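Local coordinates for protein N-acetylneuraminate epimerase (Escherichia coli, PDB 2UVK) that converts the alpha-anomer of N-acetylneuraminate (sialic acid) into the beta-anomer, speeding up the equilibrium between the two, and works as a homodimer in the periplasm, at residues 111-116 / 203-208; 193-198 / 255-260. One frame throughout, in Å; residues are numbered along the deposited sequence.

Contact 1. Residues 111-116 / 203-208; sequences GHVTFV and TWLING
Thr203 packs over one face of the Phe115 ring, the two side chains approaching from opposite directions. Its methyl CG2 sits above the centre of the ring, 3.8 Å from the centroid of Phe115 and only 8° off the ring normal, a CH-pi contact made squarely over the face. The hydroxyl rests over the same face but nearer the rim, with Thr203 OG1 3.3 Å from Phe115 CE1. Both branches of the threonine can lie on the ring because CG2 runs anti to the backbone N while OG1 runs anti to the carbonyl carbon (chi1 -64°). The hydroxyl oxygen also receives a hydrogen bond from Asn198 ND2, so it is satisfied although buried under an aromatic ring. Phe115 in turn has its CG between the backbone N and the carbonyl carbon (chi1 61°), which carries the ring across to the opposing strand. An alanine in place of Phe115 would keep none of the ring and is likely to leave the Thr203 methyl without its aromatic cover and a gap between the sheets. Two residues along, Val113 CG2 meets Leu205 CD2 at 3.8 Å, the side chains crossing at a slant in a purely apolar contact. The strands run antiparallel with their CA atoms about 8 Å apart and share no hydrogen bond, as expected of two packed sheets. Strand 112-117 is the first strand of one beta-propeller blade and strand 202-206 the second of the next. The ring of Tyr122, on the adjacent strand 120-125, meets that of Phe115 with the two planes nearly parallel, while Val196 of strand 195-199 touches Val113, Phe115 and Thr203.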
ATOM      1  N   GLY B 111      12.836   3.779   3.486  1.00  8.75           N
ATOM      2  CA  GLY B 111      13.629   3.071   2.499  1.00  8.89           C
ATOM      3  C   GLY B 111      13.313   3.508   1.081  1.00  9.14           C
ATOM      4  O   GLY B 111      13.886   2.992   0.124  1.00 10.12           O
ATOM      5  N   HIS B 112      12.390   4.442   0.952  1.00  8.63           N
ATOM      6  CA  HIS B 112      12.071   5.070  -0.323  1.00  8.85           C
ATOM      7  C   HIS B 112      13.229   5.965  -0.772  1.00  9.67           C
ATOM      8  O   HIS B 112      14.134   6.341  -0.007  1.00  9.14           O
ATOM      9  CB  HIS B 112      10.791   5.882  -0.196  1.00  9.30           C
ATOM     10  CG  HIS B 112      10.857   6.941   0.855  1.00  8.69           C
ATOM     11  ND1 HIS B 112      11.188   6.672   2.171  1.00  9.60           N
ATOM     12  CD2 HIS B 112      10.641   8.280   0.782  1.00  8.76           C
ATOM     13  CE1 HIS B 112      11.190   7.805   2.852  1.00  9.10           C
ATOM     14  NE2 HIS B 112      10.846   8.789   2.036  1.00  8.62           N
ATOM     15  N   VAL B 113      13.161   6.332  -2.048  1.00  9.20           N
ATOM     16  CA  VAL B 113      13.996   7.404  -2.566  1.00  9.96           C
ATOM     17  C   VAL B 113      13.099   8.590  -2.912  1.00  9.84           C
ATOM     18  O   VAL B 113      11.879   8.457  -3.012  1.00 10.55           O
ATOM     19  CB  VAL B 113      14.798   6.962  -3.817  1.00 10.22           C
ATOM     20  CG1 VAL B 113      15.801   5.867  -3.447  1.00 10.73           C
ATOM     21  CG2 VAL B 113      13.866   6.584  -4.957  1.00 12.19           C
ATOM     22  N   THR B 114      13.710   9.755  -3.092  1.00  9.76           N
ATOM     23  CA  THR B 114      12.981  10.913  -3.609  1.00 10.51           C
ATOM     24  C   THR B 114      13.892  11.727  -4.509  1.00 11.35           C
ATOM     25  O   THR B 114      15.082  11.914  -4.221  1.00 11.81           O
ATOM     26  CB  THR B 114      12.439  11.768  -2.435  1.00  9.91           C
ATOM     27  OG1 THR B 114      11.571  10.955  -1.645  1.00 10.43           O
ATOM     28  CG2 THR B 114      11.659  12.976  -2.907  1.00 12.04           C
ATOM     29  N   PHE B 115      13.328  12.141  -5.645  1.00 11.77           N
ATOM     30  CA  PHE B 115      14.018  13.048  -6.568  1.00 13.22           C
ATOM     31  C   PHE B 115      13.060  14.114  -7.074  1.00 13.92           C
ATOM     32  O   PHE B 115      11.845  13.956  -7.020  1.00 13.61           O
ATOM     33  CB  PHE B 115      14.662  12.277  -7.736  1.00 13.83           C
ATOM     34  CG  PHE B 115      13.690  11.517  -8.610  1.00 14.72           C
ATOM     35  CD1 PHE B 115      13.279  12.034  -9.823  1.00 14.41           C
ATOM     36  CD2 PHE B 115      13.227  10.255  -8.250  1.00 14.74           C
ATOM     37  CE1 PHE B 115      12.414  11.320 -10.654  1.00 15.77           C
ATOM     38  CE2 PHE B 115      12.360   9.553  -9.076  1.00 14.70           C
ATOM     39  CZ  PHE B 115      11.948  10.099 -10.277  1.00 15.02           C
ATOM     40  N   VAL B 116      13.633  15.214  -7.574  1.00 15.25           N
ATOM     41  CA  VAL B 116      12.828  16.332  -8.077  1.00 16.34           C
ATOM     42  C   VAL B 116      12.867  16.293  -9.612  1.00 16.95           C
ATOM     43  O   VAL B 116      13.947  16.209 -10.215  1.00 18.24           O
ATOM     44  CB  VAL B 116      13.349  17.704  -7.541  1.00 16.38           C
ATOM     45  CG1 VAL B 116      12.525  18.880  -8.105  1.00 17.26           C
ATOM     46  CG2 VAL B 116      13.307  17.742  -5.994  1.00 16.65           C
ATOM     47  N   THR B 203      16.526   9.434 -14.452  1.00 15.88           N
ATOM     48  CA  THR B 203      16.783   9.100 -13.045  1.00 15.36           C
ATOM     49  C   THR B 203      17.228   7.639 -12.968  1.00 14.94           C
ATOM     50  O   THR B 203      16.715   6.781 -13.682  1.00 15.59           O
ATOM     51  CB  THR B 203      15.522   9.299 -12.244  1.00 14.37           C
ATOM     52  OG1 THR B 203      15.173  10.689 -12.278  1.00 17.67           O
ATOM     53  CG2 THR B 203      15.709   8.798 -10.775  1.00 15.13           C
ATOM     54  N   TRP B 204      18.181   7.376 -12.078  1.00 15.02           N
ATOM     55  CA  TRP B 204      18.733   6.053 -11.856  1.00 14.31           C
ATOM     56  C   TRP B 204      18.477   5.606 -10.413  1.00 14.53           C
ATOM     57  O   TRP B 204      18.610   6.417  -9.508  1.00 14.18           O
ATOM     58  CB  TRP B 204      20.232   6.074 -12.135  1.00 16.33           C
ATOM     59  CG  TRP B 204      20.559   6.455 -13.548  1.00 17.60           C
ATOM     60  CD1 TRP B 204      20.651   5.605 -14.596  1.00 19.97           C
ATOM     61  CD2 TRP B 204      20.849   7.774 -14.058  1.00 17.24           C
ATOM     62  NE1 TRP B 204      20.962   6.303 -15.734  1.00 19.08           N
ATOM     63  CE2 TRP B 204      21.081   7.633 -15.443  1.00 19.98           C
ATOM     64  CE3 TRP B 204      20.908   9.051 -13.499  1.00 18.71           C
ATOM     65  CZ2 TRP B 204      21.396   8.724 -16.264  1.00 18.52           C
ATOM     66  CZ3 TRP B 204      21.224  10.133 -14.319  1.00 19.16           C
ATOM     67  CH2 TRP B 204      21.455   9.955 -15.691  1.00 18.82           C
ATOM     68  N   LEU B 205      18.094   4.335 -10.247  1.00 13.23           N
ATOM     69  CA  LEU B 205      17.817   3.676  -8.944  1.00 13.32           C
ATOM     70  C   LEU B 205      18.801   2.534  -8.814  1.00 13.21           C
ATOM     71  O   LEU B 205      18.735   1.566  -9.573  1.00 13.18           O
ATOM     72  CB  LEU B 205      16.388   3.142  -8.898  1.00 12.85           C
ATOM     73  CG  LEU B 205      15.254   4.115  -9.220  1.00 13.35           C
ATOM     74  CD1 LEU B 205      13.903   3.376  -9.216  1.00 13.62           C
ATOM     75  CD2 LEU B 205      15.233   5.264  -8.236  1.00 13.67           C
ATOM     76  N   ILE B 206      19.746   2.640  -7.875  1.00 13.91           N
ATOM     77  CA  ILE B 206      20.873   1.737  -7.793  1.00 14.34           C
ATOM     78  C   ILE B 206      20.804   0.835  -6.560  1.00 14.21           C
ATOM     79  O   ILE B 206      20.822   1.317  -5.418  1.00 13.79           O
ATOM     80  CB  ILE B 206      22.236   2.479  -7.822  1.00 14.24           C
ATOM     81  CG1 ILE B 206      22.311   3.471  -9.012  1.00 15.02           C
ATOM     82  CG2 ILE B 206      23.366   1.489  -7.850  1.00 16.00           C
ATOM     83  CD1 ILE B 206      23.459   4.442  -8.958  1.00 16.43           C
ATOM     84  N   ASN B 207      20.758  -0.466  -6.801  1.00 14.04           N
ATOM     85  CA  ASN B 207      20.759  -1.482  -5.772  1.00 13.51           C
ATOM     86  C   ASN B 207      19.584  -1.311  -4.776  1.00 13.66           C
ATOM     87  O   ASN B 207      18.493  -0.944  -5.202  1.00 13.04           O
ATOM     88  CB  ASN B 207      22.126  -1.545  -5.062  1.00 13.79           C
ATOM     89  CG  ASN B 207      23.246  -2.108  -5.921  1.00 14.72           C
ATOM     90  OD1 ASN B 207      23.223  -2.083  -7.182  1.00 19.53           O
ATOM     91  ND2 ASN B 207      24.248  -2.605  -5.247  1.00 14.12           N
ATOM     92  N   GLY B 208      19.806  -1.556  -3.472  1.00 12.81           N
ATOM     93  CA  GLY B 208      18.715  -1.590  -2.501  1.00 12.17           C
ATOM     94  C   GLY B 208      18.344  -2.983  -2.036  1.00 13.23           C
ATOM     95  O   GLY B 208      18.716  -3.997  -2.669  1.00 13.65           O
TER

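Contact 2. Residues 193-198 / 255-260; sequences GAAVVN and LIFAGG
The ring of Phe257 meets strand 195-199 with its edge: Ala195 CB lies close to the ring plane, 3.8 Å from Phe257 CE1, and segment 193-198 sets no atom over either face. The ring also packs on Ile206, Val237 and Val243, and touches Asn207. The CB of Phe257 does not itself aim at the neighbouring strand; with CG anti to the backbone N (chi1 -177°), the far end of the side chain is what reaches Ala195. The small methyl there lets an aromatic edge come up close to the strand. Two residues away on each strand, two branched chains slide past each other in opposite directions, Val197 CG1 touching Leu255 CD2 at 4.1 Å. Both point their CB toward the other strand, and the contact is apolar throughout. No hydrogen bond joins the two segments, whose CA atoms stay about 8 Å apart in an antiparallel register, so the direct contact between them is made by side chains. Strand 195-199 begins its blade of the Kelch propeller, and strand 254-262 is the second strand of the following blade. Ala248, on the first strand of that blade (247-251), touches both Ala195 and Val197, while Leu255 also packs on Trp204 and Trp292, the latter from strand 284-293.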
ATOM      1  N   GLY B 193      16.115   1.254   0.304  1.00  9.50           N
ATOM      2  CA  GLY B 193      17.512   1.611   0.427  1.00  9.90           C
ATOM      3  C   GLY B 193      18.317   1.663  -0.862  1.00  9.91           C
ATOM      4  O   GLY B 193      19.543   1.620  -0.834  1.00 10.77           O
ATOM      5  N   ALA B 194      17.631   1.807  -1.993  1.00 10.80           N
ATOM      6  CA  ALA B 194      18.327   2.098  -3.249  1.00 11.01           C
ATOM      7  C   ALA B 194      18.916   3.514  -3.139  1.00 11.74           C
ATOM      8  O   ALA B 194      18.467   4.332  -2.302  1.00 11.60           O
ATOM      9  CB  ALA B 194      17.391   1.992  -4.442  1.00 11.47           C
ATOM     10  N   ALA B 195      19.942   3.769  -3.940  1.00 12.43           N
ATOM     11  CA  ALA B 195      20.502   5.096  -4.095  1.00 12.32           C
ATOM     12  C   ALA B 195      19.896   5.686  -5.354  1.00 12.54           C
ATOM     13  O   ALA B 195      19.771   4.982  -6.363  1.00 15.26           O
ATOM     14  CB  ALA B 195      22.005   5.035  -4.192  1.00 13.23           C
ATOM     15  N   VAL B 196      19.499   6.945  -5.304  1.00 13.40           N
ATOM     16  CA  VAL B 196      18.926   7.636  -6.483  1.00 13.47           C
ATOM     17  C   VAL B 196      19.842   8.738  -6.997  1.00 14.19           C
ATOM     18  O   VAL B 196      20.486   9.434  -6.222  1.00 14.73           O
ATOM     19  CB  VAL B 196      17.522   8.202  -6.182  1.00 13.50           C
ATOM     20  CG1 VAL B 196      17.557   9.217  -5.055  1.00 15.80           C
ATOM     21  CG2 VAL B 196      16.860   8.825  -7.434  1.00 14.58           C
ATOM     22  N   VAL B 197      19.907   8.868  -8.330  1.00 14.43           N
ATOM     23  CA  VAL B 197      20.514  10.034  -8.965  1.00 15.15           C
ATOM     24  C   VAL B 197      19.578  10.515 -10.072  1.00 15.77           C
ATOM     25  O   VAL B 197      19.022   9.696 -10.788  1.00 16.23           O
ATOM     26  CB  VAL B 197      21.918   9.744  -9.567  1.00 16.03           C
ATOM     27  CG1 VAL B 197      22.484  11.017 -10.246  1.00 16.41           C
ATOM     28  CG2 VAL B 197      22.881   9.264  -8.523  1.00 18.02           C
ATOM     29  N   ASN B 198      19.410  11.834 -10.181  1.00 16.82           N
ATOM     30  CA  ASN B 198      18.573  12.451 -11.213  1.00 17.54           C
ATOM     31  C   ASN B 198      19.400  13.478 -11.992  1.00 18.74           C
ATOM     32  O   ASN B 198      20.136  14.250 -11.407  1.00 18.92           O
ATOM     33  CB  ASN B 198      17.372  13.189 -10.588  1.00 17.89           C
ATOM     34  CG  ASN B 198      16.672  14.102 -11.582  1.00 20.35           C
ATOM     35  OD1 ASN B 198      16.939  15.327 -11.632  1.00 24.07           O
ATOM     36  ND2 ASN B 198      15.805  13.518 -12.408  1.00 22.83           N
ATOM     37  N   LEU B 255      27.909   8.506 -13.698  1.00 26.07           N
ATOM     38  CA  LEU B 255      27.359   8.304 -12.329  1.00 25.01           C
ATOM     39  C   LEU B 255      28.455   7.811 -11.375  1.00 23.45           C
ATOM     40  O   LEU B 255      29.278   6.986 -11.753  1.00 23.76           O
ATOM     41  CB  LEU B 255      26.210   7.293 -12.298  1.00 26.00           C
ATOM     42  CG  LEU B 255      25.031   7.365 -13.265  1.00 27.83           C
ATOM     43  CD1 LEU B 255      24.164   6.133 -13.023  1.00 30.06           C
ATOM     44  CD2 LEU B 255      24.224   8.632 -13.106  1.00 29.38           C
ATOM     45  N   ILE B 256      28.450   8.325 -10.143  1.00 21.15           N
ATOM     46  CA  ILE B 256      29.312   7.835  -9.067  1.00 19.35           C
ATOM     47  C   ILE B 256      28.438   7.037  -8.089  1.00 19.28           C
ATOM     48  O   ILE B 256      27.420   7.560  -7.629  1.00 18.70           O
ATOM     49  CB  ILE B 256      29.960   8.979  -8.283  1.00 19.90           C
ATOM     50  CG1 ILE B 256      30.790   9.860  -9.206  1.00 19.41           C
ATOM     51  CG2 ILE B 256      30.848   8.414  -7.160  1.00 20.49           C
ATOM     52  CD1 ILE B 256      31.094  11.210  -8.610  1.00 19.66           C
ATOM     53  N   PHE B 257      28.808   5.784  -7.827  1.00 18.77           N
ATOM     54  CA  PHE B 257      28.134   4.942  -6.788  1.00 18.25           C
ATOM     55  C   PHE B 257      29.186   4.417  -5.839  1.00 17.98           C
ATOM     56  O   PHE B 257      30.119   3.730  -6.251  1.00 17.70           O
ATOM     57  CB  PHE B 257      27.392   3.762  -7.418  1.00 17.29           C
ATOM     58  CG  PHE B 257      26.609   2.892  -6.418  1.00 18.22           C
ATOM     59  CD1 PHE B 257      25.638   3.449  -5.621  1.00 16.66           C
ATOM     60  CD2 PHE B 257      26.809   1.509  -6.347  1.00 16.86           C
ATOM     61  CE1 PHE B 257      24.895   2.656  -4.725  1.00 16.09           C
ATOM     62  CE2 PHE B 257      26.094   0.721  -5.458  1.00 18.28           C
ATOM     63  CZ  PHE B 257      25.135   1.314  -4.621  1.00 15.21           C
ATOM     64  N   ALA B 258      29.019   4.731  -4.554  1.00 17.70           N
ATOM     65  CA  ALA B 258      30.038   4.418  -3.548  1.00 16.73           C
ATOM     66  C   ALA B 258      29.410   3.826  -2.291  1.00 16.09           C
ATOM     67  O   ALA B 258      28.327   4.186  -1.900  1.00 16.26           O
ATOM     68  CB  ALA B 258      30.843   5.646  -3.187  1.00 16.22           C
ATOM     69  N   GLY B 259      30.142   2.909  -1.679  1.00 15.98           N
ATOM     70  CA  GLY B 259      29.753   2.367  -0.380  1.00 15.00           C
ATOM     71  C   GLY B 259      28.480   1.546  -0.390  1.00 15.14           C
ATOM     72  O   GLY B 259      28.107   0.947  -1.401  1.00 14.99           O
ATOM     73  N   GLY B 260      27.786   1.538   0.751  1.00 13.92           N
ATOM     74  CA  GLY B 260      26.663   0.663   0.956  1.00 13.68           C
ATOM     75  C   GLY B 260      27.056  -0.512   1.830  1.00 14.18           C
ATOM     76  O   GLY B 260      28.236  -0.738   2.083  1.00 14.62           O
TER

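How the contacts relate
Both contacts are buried in the core and repeat one relation around the propeller: the first strand of a blade lies against the second strand of the next. They meet in the blade that supplies strands 195-199 and 202-206, neighbours in one sheet, where Trp204 N and Val197 O, and Ile206 N and Ala195 O, probably pair as backbone hydrogen bonds, each 2.8 Å long. Contact 1 thus packs on one side of this blade and contact 2 on the other. Their chemistry differs: contact 1 turns a ring face to a threonine and buries a hydroxyl that Asn198 satisfies, whereas contact 2 uses a ring edge and is wholly apolar.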